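Local coordinates for protein lipoxygenase (Cyanothece sp., PDB 5EK8) that probably inserts molecular oxygen into polyunsaturated fatty acids at a non-heme iron centre, as a 9R-lipoxygenase, at residues 174-179 with 394-399. Residues are numbered along the deposited sequence; the frame is centred on the assembly and turned at random.
Sequences IFMPNP and IININR
Arg-399 NE donates to the backbone carbonyl of Met-176, with 2.7 Å from NE to Met-176 O and an N-H...O angle of 145°. The oxygen lies in the guanidinium plane, and the donor meets it nearly along the C=O axis. One residue further on, NH2 of Arg-399 donates a hydrogen bond to Pro-177 O at 2.9 Å, this time tilted from both the carbonyl plane and the guanidinium plane. Two successive carbonyls of the loop are thus held by one edge of the arginine, while its NH1 forms a salt bridge with Asp-403 on the same helix; together the three bonds should fix the rotation of the group. The aliphatic part of the chain is covered as well: Pro-179 CB packs on Arg-399 CG at 3.7 Å, and Met-176 CE reaches Arg-399 CB at 3.6 Å. A bend at chi3 (66°) also brings Met-176 CE to 3.6 Å from Ile-395 O, with Asn-396 OD1 a looser neighbour. An alanine in place of Arg-399 would probably leave both loop carbonyls and Asp-403 without this partner and open a gap beside Pro-179. Further along the interface, the branch methyls of Ile-174 and Ile-395 meet CG2 to CG2 at 3.7 Å, their CD1 atoms slightly farther apart. Asn-396 turns its amide to the following part of the loop, bonding Asp-184 O and Thr-182 OG1, and Glu-368 of helix 337-377 receives the Ile-174 N-H. The arrangement joins the loop between strand 152-160 and helix 188-214 to helix 394-404 of the mainly helical lipoxygenase domain, where Asn-398 on the same helix bonds the iron ligand His-364, a second-shell link to the non-heme iron site.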
# COMPACT_ATOMS: atom_id res chain seq x y z
N ILE A 174 5.60 -10.15 -2.74
CA ILE A 174 5.34 -11.29 -3.60
C ILE A 174 6.34 -11.29 -4.75
O ILE A 174 6.82 -10.23 -5.16
CB ILE A 174 3.89 -11.29 -4.15
CG1 ILE A 174 3.54 -12.65 -4.74
CG2 ILE A 174 3.70 -10.17 -5.16
CD1 ILE A 174 2.10 -12.78 -5.16
N PHE A 175 6.68 -12.46 -5.26
CA PHE A 175 7.54 -12.55 -6.43
C PHE A 175 6.68 -12.45 -7.68
O PHE A 175 5.89 -13.34 -7.98
CB PHE A 175 8.35 -13.84 -6.42
CG PHE A 175 9.29 -13.97 -7.59
CD1 PHE A 175 10.30 -13.05 -7.78
CD2 PHE A 175 9.16 -15.01 -8.50
CE1 PHE A 175 11.17 -13.16 -8.85
CE2 PHE A 175 10.02 -15.13 -9.58
CZ PHE A 175 11.03 -14.20 -9.75
N MET A 176 6.84 -11.35 -8.41
CA MET A 176 5.98 -11.09 -9.55
C MET A 176 6.73 -10.32 -10.63
O MET A 176 6.56 -9.11 -10.78
CB MET A 176 4.74 -10.31 -9.10
CG MET A 176 3.54 -10.44 -10.03
SD MET A 176 1.99 -10.13 -9.16
CE MET A 176 2.15 -8.40 -8.75
N PRO A 177 7.58 -11.03 -11.39
CA PRO A 177 8.31 -10.41 -12.50
C PRO A 177 7.33 -9.92 -13.56
O PRO A 177 7.43 -8.79 -14.03
CB PRO A 177 9.18 -11.55 -13.05
CG PRO A 177 9.10 -12.65 -12.05
CD PRO A 177 7.81 -12.48 -11.32
N ASN A 178 6.40 -10.80 -13.92
CA ASN A 178 5.32 -10.44 -14.82
C ASN A 178 4.09 -10.08 -14.03
O ASN A 178 3.39 -10.96 -13.53
CB ASN A 178 5.02 -11.59 -15.78
CG ASN A 178 6.23 -12.04 -16.57
OD1 ASN A 178 7.12 -11.24 -16.86
ND2 ASN A 178 6.28 -13.32 -16.90
N PRO A 179 3.80 -8.77 -13.91
CA PRO A 179 2.62 -8.30 -13.18
C PRO A 179 1.35 -8.76 -13.87
O PRO A 179 0.27 -8.71 -13.29
CB PRO A 179 2.77 -6.78 -13.22
CG PRO A 179 3.55 -6.52 -14.46
CD PRO A 179 4.52 -7.67 -14.57
N ILE A 394 -3.11 -5.16 -3.37
CA ILE A 394 -1.99 -4.28 -3.03
C ILE A 394 -0.69 -4.71 -3.72
O ILE A 394 0.16 -3.87 -4.06
CB ILE A 394 -1.77 -4.18 -1.50
CG1 ILE A 394 -0.87 -2.99 -1.16
CG2 ILE A 394 -1.20 -5.47 -0.93
CD1 ILE A 394 -0.65 -2.82 0.33
N ILE A 395 -0.55 -6.01 -3.96
CA ILE A 395 0.62 -6.54 -4.65
C ILE A 395 0.73 -5.93 -6.04
O ILE A 395 1.83 -5.61 -6.52
CB ILE A 395 0.58 -8.08 -4.74
CG1 ILE A 395 -0.76 -8.55 -5.31
CG2 ILE A 395 0.83 -8.71 -3.38
CD1 ILE A 395 -0.79 -10.01 -5.67
N ASN A 396 -0.42 -5.74 -6.68
CA ASN A 396 -0.50 -5.17 -8.01
C ASN A 396 0.04 -3.74 -8.04
O ASN A 396 0.90 -3.41 -8.86
CB ASN A 396 -1.95 -5.19 -8.52
CG ASN A 396 -2.54 -6.59 -8.56
OD1 ASN A 396 -1.89 -7.54 -9.01
ND2 ASN A 396 -3.78 -6.72 -8.09
N ILE A 397 -0.47 -2.90 -7.14
CA ILE A 397 -0.10 -1.49 -7.16
C ILE A 397 1.36 -1.31 -6.74
O ILE A 397 2.05 -0.44 -7.27
CB ILE A 397 -1.03 -0.63 -6.27
CG1 ILE A 397 -0.66 0.85 -6.39
CG2 ILE A 397 -0.98 -1.06 -4.82
CD1 ILE A 397 -0.72 1.38 -7.82
N ASN A 398 1.84 -2.13 -5.81
CA ASN A 398 3.24 -2.04 -5.43
C ASN A 398 4.16 -2.45 -6.58
O ASN A 398 5.17 -1.77 -6.87
CB ASN A 398 3.52 -2.89 -4.19
CG ASN A 398 2.93 -2.29 -2.94
OD1 ASN A 398 2.43 -1.17 -2.95
ND2 ASN A 398 3.00 -3.04 -1.84
N ARG A 399 3.80 -3.54 -7.25
CA ARG A 399 4.56 -4.01 -8.40
C ARG A 399 4.54 -2.97 -9.53
O ARG A 399 5.50 -2.85 -10.29
CB ARG A 399 4.00 -5.34 -8.90
CG ARG A 399 4.67 -5.88 -10.15
CD ARG A 399 6.17 -6.02 -9.96
NE ARG A 399 6.83 -6.41 -11.20
CZ ARG A 399 7.34 -5.56 -12.09
NH1 ARG A 399 7.26 -4.26 -11.87
NH2 ARG A 399 7.93 -6.02 -13.18